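Local coordinates for protein nidogen-1 (Mus musculus, PDB 1GL4) that binds laminin, collagen IV and perlecan in basement membranes, the piece described being an EGF-like module followed by the perlecan-binding G2 beta-barrel, at residues Q14-A19 and G40-V44; P178-H184 and Y207-D213. One frame throughout, in Å; residues are numbered along the deposited sequence.

Contact 1. Residues Q14-A19 and G40-V44; sequences QCSVHA and GRQCV
Inside the EGF-like module, the turn entering strand 19-23 packs against the loop and first residues of strand 43-45, burying 317 Å². One hydrogen bond fixes the register: Ser16 N donates to Gly40 O (2.9 Å), with Cys15 CA and Arg41 CA 4.5 Å apart. Gly40 holds phi/psi 94/-46, where a CB would clash with the preceding carbonyl. Ser16 to Ala19 is a type I beta turn, closed by Ala19 N to Ser16 O (3.0 Å). With chi1 at t, Ser16 OG accepts from His18 N (3.1 Å), an ST turn, and meets a water at 2.7 Å that accepts from Cys43 N at 2.9 Å. As in EGF modules, disulfides replace a large core: Cys15 pairs with Cys30 and Cys43 with Cys32. Ala19 CB rests 4.0 Å from Cys43 SG; His18 CB lies 4.0 Å from Cys43 CB, its ring stacked on Tyr36. Arg41 starts away from 14-19, but its NH1 lies 3.8 Å from Gln14 O and its guanidinium salt-bridges Glu133 of the barrel.

Contact 2. Residues P178-H184 and Y207-D213; sequences PYGASVH and YTVMEPD
Val183 and Val209 form the apolar centre, facing each other as a non-hydrogen-bonded pair (CA to CA 4.7 Å) in the beta hairpin of strands 182-195 and 198-210, part of the G2 beta-barrel. Both take chi1 at t, which brings Val183 CG2 to 4.3 Å from Val209 CG2, while Val183 CG1 lies 4.3 Å from Tyr207 CD1. Leu103 and Ile177 also touch Val183, and strand 221-232 flanks Val209 through His221 and His223. The short strand axes approach to 4.7 Å with their directions 153° apart, hence antiparallel. Hydrogen-bonded pairs lie on either side of the valine pair: Ser182 N to Met210 O (3.0 Å) with Met210 N to Ser182 O (2.9 Å), and His184 N to Thr208 O (2.9 Å) with Thr208 N to His184 O (3.0 Å). The side chains of these four residues emerge on the face opposite the valines.

Beyond Ser182 the ladder gives way to turn and loop. Pro178 to Ala181 is a type II beta turn closed by Ala181 N to Pro178 O (3.1 Å), with Gly180 at phi/psi 86/-2, where a CB would jam against the preceding carbonyl O. Pro212 packs against it: its CG is 4.3 Å from Pro178 CB and 3.3 Å from Tyr179 O, and its CD 4.2 Å from Ala181 CB. Glu211 OE2 is hydrogen-bonded to NE2 of His221, at the start of strand 221-232. Two waters span the open end: one links Ser182 OG (2.8 Å) to Glu211 O (3.2 Å), and the other donates to Gly180 O at 2.6 Å while accepting from Asp213 N at 3.1 Å.

From the N terminus the chain first makes contact 1: residues 14-19 are met again by 40-44, closing a loop of 20 residues that hold the rest of strand 19-23 and strands 28-32 and 36-38. The chain then enters the barrel and, much later, makes contact 2, where 178-184 and 207-213 join the open ends of a hairpin around 22 intervening residues, 17 of them strand. The closures follow in series, neither nested nor crossed. Contact 1 and contact 2 lie on opposite sides of the chain's centre, their centres about 44 Å apart and their nearest atoms about 30 Å apart. Contact 1 joins the start of the EGF-like module to its end, beside the barrel; contact 2 pairs neighbouring barrel strands.

Contact 1. Residues Q14-A19 and G40-V44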
loop_
_atom_site.group_PDB
_atom_site.type_symbol
_atom_site.label_atom_id
_atom_site.label_comp_id
_atom_site.label_asym_id
_atom_site.label_seq_id
_atom_site.Cartn_x
_atom_site.Cartn_y
_atom_site.Cartn_z
ATOM N N GLN A 14 -0.317 28.336 -4.829
ATOM C CA GLN A 14 -1.189 27.180 -5.007
ATOM C C GLN A 14 -0.369 25.968 -5.441
ATOM O O GLN A 14 -0.772 24.824 -5.233
ATOM C CB GLN A 14 -2.258 27.477 -6.063
ATOM C CG GLN A 14 -3.267 28.539 -5.659
ATOM C CD GLN A 14 -4.128 28.105 -4.492
ATOM O OE1 GLN A 14 -3.639 27.933 -3.373
ATOM N NE2 GLN A 14 -5.419 27.917 -4.746
ATOM N N CYS A 15 0.785 26.234 -6.043
ATOM C CA CYS A 15 1.669 25.180 -6.522
ATOM C C CYS A 15 2.601 24.649 -5.435
ATOM O O CYS A 15 2.800 25.283 -4.398
ATOM C CB CYS A 15 2.531 25.696 -7.681
ATOM S SG CYS A 15 1.659 26.231 -9.192
ATOM N N SER A 16 3.167 23.473 -5.686
ATOM C CA SER A 16 4.116 22.865 -4.764
ATOM C C SER A 16 5.389 23.700 -4.868
ATOM O O SER A 16 5.644 24.308 -5.908
ATOM C CB SER A 16 4.413 21.422 -5.188
ATOM O OG SER A 16 5.556 20.908 -4.518
ATOM N N VAL A 17 6.183 23.742 -3.805
ATOM C CA VAL A 17 7.423 24.512 -3.850
ATOM C C VAL A 17 8.378 23.855 -4.841
ATOM O O VAL A 17 9.319 24.482 -5.326
ATOM C CB VAL A 17 8.106 24.591 -2.463
ATOM C CG1 VAL A 17 7.171 25.257 -1.460
ATOM C CG2 VAL A 17 8.493 23.199 -1.988
ATOM N N HIS A 18 8.122 22.587 -5.148
ATOM C CA HIS A 18 8.957 21.847 -6.084
ATOM C C HIS A 18 8.341 21.846 -7.481
ATOM O O HIS A 18 8.631 20.964 -8.293
ATOM C CB HIS A 18 9.133 20.398 -5.614
ATOM C CG HIS A 18 9.758 20.266 -4.259
ATOM N ND1 HIS A 18 11.009 20.765 -3.961
ATOM C CD2 HIS A 18 9.317 19.662 -3.130
ATOM C CE1 HIS A 18 11.310 20.473 -2.708
ATOM N NE2 HIS A 18 10.301 19.803 -2.182
ATOM N N ALA A 19 7.498 22.837 -7.764
ATOM C CA ALA A 19 6.843 22.917 -9.067
ATOM C C ALA A 19 6.949 24.290 -9.734
ATOM O O ALA A 19 7.257 25.288 -9.087
ATOM C CB ALA A 19 5.379 22.530 -8.925
ATOM N N GLY A 40 1.999 18.733 -9.791
ATOM C CA GLY A 40 2.227 20.168 -9.717
ATOM C C GLY A 40 1.811 20.779 -8.392
ATOM O O GLY A 40 2.550 21.582 -7.816
ATOM N N ARG A 41 0.622 20.416 -7.912
ATOM C CA ARG A 41 0.124 20.919 -6.636
ATOM C C ARG A 41 0.800 20.160 -5.498
ATOM O O ARG A 41 0.974 20.687 -4.398
ATOM C CB ARG A 41 -1.396 20.737 -6.544
ATOM C CG ARG A 41 -2.210 21.734 -7.364
ATOM C CD ARG A 41 -3.688 21.364 -7.361
ATOM N NE ARG A 41 -4.206 21.211 -6.004
ATOM C CZ ARG A 41 -4.491 22.219 -5.187
ATOM N NH1 ARG A 41 -4.316 23.474 -5.585
ATOM N NH2 ARG A 41 -4.939 21.971 -3.962
ATOM N N GLN A 42 1.176 18.916 -5.783
ATOM C CA GLN A 42 1.839 18.041 -4.817
ATOM C C GLN A 42 2.972 17.326 -5.563
ATOM O O GLN A 42 2.746 16.747 -6.635
ATOM C CB GLN A 42 0.851 16.997 -4.274
ATOM C CG GLN A 42 -0.496 17.536 -3.774
ATOM C CD GLN A 42 -0.410 18.238 -2.434
ATOM O OE1 GLN A 42 0.477 17.961 -1.632
ATOM N NE2 GLN A 42 -1.354 19.138 -2.172
ATOM N N CYS A 43 4.180 17.368 -5.007
ATOM C CA CYS A 43 5.337 16.728 -5.637
ATOM C C CYS A 43 6.239 16.058 -4.599
ATOM O O CYS A 43 6.358 16.545 -3.479
ATOM C CB CYS A 43 6.171 17.763 -6.410
ATOM S SG CYS A 43 5.279 18.739 -7.669
ATOM N N VAL A 44 6.861 14.940 -4.977
ATOM C CA VAL A 44 7.790 14.227 -4.095
ATOM C C VAL A 44 9.031 13.843 -4.906
ATOM O O VAL A 44 8.945 13.607 -6.113
ATOM C CB VAL A 44 7.160 12.943 -3.487
ATOM C CG1 VAL A 44 5.976 13.310 -2.604
ATOM C CG2 VAL A 44 6.723 11.990 -4.591
HETATM O O HOH W 1 4.554 19.130 -2.688
#

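Contact 2. Residues P178-H184 and Y207-D213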
loop_
_atom_site.group_PDB
_atom_site.type_symbol
_atom_site.label_atom_id
_atom_site.label_comp_id
_atom_site.label_asym_id
_atom_site.label_seq_id
_atom_site.Cartn_x
_atom_site.Cartn_y
_atom_site.Cartn_z
ATOM N N PRO A 178 -12.795 -18.072 10.549
ATOM C CA PRO A 178 -12.451 -18.684 11.839
ATOM C C PRO A 178 -11.288 -18.008 12.561
ATOM O O PRO A 178 -10.316 -17.602 11.937
ATOM C CB PRO A 178 -12.108 -20.126 11.461
ATOM C CG PRO A 178 -12.977 -20.376 10.254
ATOM C CD PRO A 178 -12.810 -19.084 9.477
ATOM N N TYR A 179 -11.398 -17.893 13.880
ATOM C CA TYR A 179 -10.336 -17.298 14.684
ATOM C C TYR A 179 -9.051 -18.104 14.476
ATOM O O TYR A 179 -9.062 -19.337 14.551
ATOM C CB TYR A 179 -10.712 -17.329 16.175
ATOM C CG TYR A 179 -11.549 -16.161 16.666
ATOM C CD1 TYR A 179 -12.402 -15.465 15.805
ATOM C CD2 TYR A 179 -11.510 -15.773 18.007
ATOM C CE1 TYR A 179 -13.197 -14.411 16.270
ATOM C CE2 TYR A 179 -12.300 -14.726 18.481
ATOM C CZ TYR A 179 -13.141 -14.049 17.609
ATOM O OH TYR A 179 -13.923 -13.019 18.078
ATOM N N GLY A 180 -7.953 -17.408 14.200
ATOM C CA GLY A 180 -6.681 -18.083 14.013
ATOM C C GLY A 180 -6.391 -18.592 12.614
ATOM O O GLY A 180 -5.322 -19.146 12.366
ATOM N N ALA A 181 -7.335 -18.413 11.697
ATOM C CA ALA A 181 -7.143 -18.855 10.324
ATOM C C ALA A 181 -6.268 -17.845 9.580
ATOM O O ALA A 181 -6.056 -16.725 10.056
ATOM C CB ALA A 181 -8.498 -18.997 9.629
ATOM N N SER A 182 -5.750 -18.247 8.423
ATOM C CA SER A 182 -4.916 -17.369 7.607
ATOM C C SER A 182 -5.509 -17.302 6.198
ATOM O O SER A 182 -6.359 -18.121 5.845
ATOM C CB SER A 182 -3.476 -17.894 7.562
ATOM O OG SER A 182 -3.436 -19.244 7.130
ATOM N N VAL A 183 -5.063 -16.333 5.399
ATOM C CA VAL A 183 -5.575 -16.148 4.039
ATOM C C VAL A 183 -4.464 -15.960 2.997
ATOM O O VAL A 183 -3.441 -15.333 3.273
ATOM C CB VAL A 183 -6.524 -14.913 3.992
ATOM C CG1 VAL A 183 -6.847 -14.545 2.561
ATOM C CG2 VAL A 183 -7.805 -15.212 4.760
ATOM N N HIS A 184 -4.671 -16.500 1.799
ATOM C CA HIS A 184 -3.689 -16.371 0.722
ATOM C C HIS A 184 -4.293 -15.828 -0.573
ATOM O O HIS A 184 -5.355 -16.272 -1.016
ATOM C CB HIS A 184 -3.027 -17.717 0.421
ATOM C CG HIS A 184 -2.039 -17.656 -0.705
ATOM N ND1 HIS A 184 -0.898 -16.881 -0.655
ATOM C CD2 HIS A 184 -2.032 -18.253 -1.921
ATOM C CE1 HIS A 184 -0.232 -17.005 -1.789
ATOM N NE2 HIS A 184 -0.900 -17.832 -2.575
ATOM N N TYR A 207 -9.779 -16.055 -3.348
ATOM C CA TYR A 207 -8.805 -16.052 -2.268
ATOM C C TYR A 207 -8.959 -17.368 -1.516
ATOM O O TYR A 207 -10.030 -17.987 -1.537
ATOM C CB TYR A 207 -9.025 -14.847 -1.341
ATOM C CG TYR A 207 -10.394 -14.767 -0.699
ATOM C CD1 TYR A 207 -10.626 -15.315 0.558
ATOM C CD2 TYR A 207 -11.460 -14.151 -1.357
ATOM C CE1 TYR A 207 -11.888 -15.254 1.151
ATOM C CE2 TYR A 207 -12.729 -14.092 -0.775
ATOM C CZ TYR A 207 -12.934 -14.646 0.474
ATOM O OH TYR A 207 -14.189 -14.630 1.039
ATOM N N THR A 208 -7.888 -17.809 -0.874
ATOM C CA THR A 208 -7.916 -19.072 -0.152
ATOM C C THR A 208 -7.844 -18.896 1.352
ATOM O O THR A 208 -7.057 -18.093 1.847
ATOM C CB THR A 208 -6.743 -19.967 -0.581
ATOM O OG1 THR A 208 -6.834 -20.228 -1.984
ATOM C CG2 THR A 208 -6.767 -21.300 0.185
ATOM N N VAL A 209 -8.672 -19.654 2.071
ATOM C CA VAL A 209 -8.691 -19.615 3.531
ATOM C C VAL A 209 -8.091 -20.900 4.103
ATOM O O VAL A 209 -8.583 -21.999 3.837
ATOM C CB VAL A 209 -10.127 -19.475 4.087
ATOM C CG1 VAL A 209 -10.098 -19.500 5.609
ATOM C CG2 VAL A 209 -10.760 -18.180 3.595
ATOM N N MET A 210 -7.019 -20.757 4.878
ATOM C CA MET A 210 -6.368 -21.899 5.513
ATOM C C MET A 210 -6.838 -21.972 6.968
ATOM O O MET A 210 -6.766 -20.983 7.704
ATOM C CB MET A 210 -4.848 -21.744 5.461
ATOM C CG MET A 210 -4.269 -21.722 4.056
ATOM S SD MET A 210 -2.463 -21.558 4.067
ATOM C CE MET A 210 -1.977 -23.280 4.334
ATOM N N GLU A 211 -7.326 -23.143 7.369
ATOM C CA GLU A 211 -7.834 -23.364 8.724
ATOM C C GLU A 211 -6.770 -23.197 9.815
ATOM O O GLU A 211 -5.580 -23.370 9.561
ATOM C CB GLU A 211 -8.464 -24.757 8.812
ATOM C CG GLU A 211 -9.745 -24.909 7.998
ATOM C CD GLU A 211 -10.930 -24.191 8.636
ATOM O OE1 GLU A 211 -11.175 -24.428 9.837
ATOM O OE2 GLU A 211 -11.617 -23.402 7.945
ATOM N N PRO A 212 -7.197 -22.861 11.049
ATOM C CA PRO A 212 -6.321 -22.655 12.210
ATOM C C PRO A 212 -5.194 -23.672 12.313
ATOM O O PRO A 212 -5.427 -24.879 12.280
ATOM C CB PRO A 212 -7.286 -22.739 13.388
ATOM C CG PRO A 212 -8.521 -22.136 12.830
ATOM C CD PRO A 212 -8.613 -22.769 11.452
ATOM N N ASP A 213 -3.971 -23.166 12.443
ATOM C CA ASP A 213 -2.788 -24.012 12.534
ATOM C C ASP A 213 -2.716 -24.783 13.850
ATOM O O ASP A 213 -1.985 -24.406 14.768
ATOM C CB ASP A 213 -1.532 -23.157 12.353
ATOM C CG ASP A 213 -0.256 -23.965 12.464
ATOM O OD1 ASP A 213 -0.138 -24.997 11.766
ATOM O OD2 ASP A 213 0.630 -23.565 13.249
HETATM O O HOH W 2 -3.665 -20.407 13.883
HETATM O O HOH W 3 -3.579 -20.883 9.363
#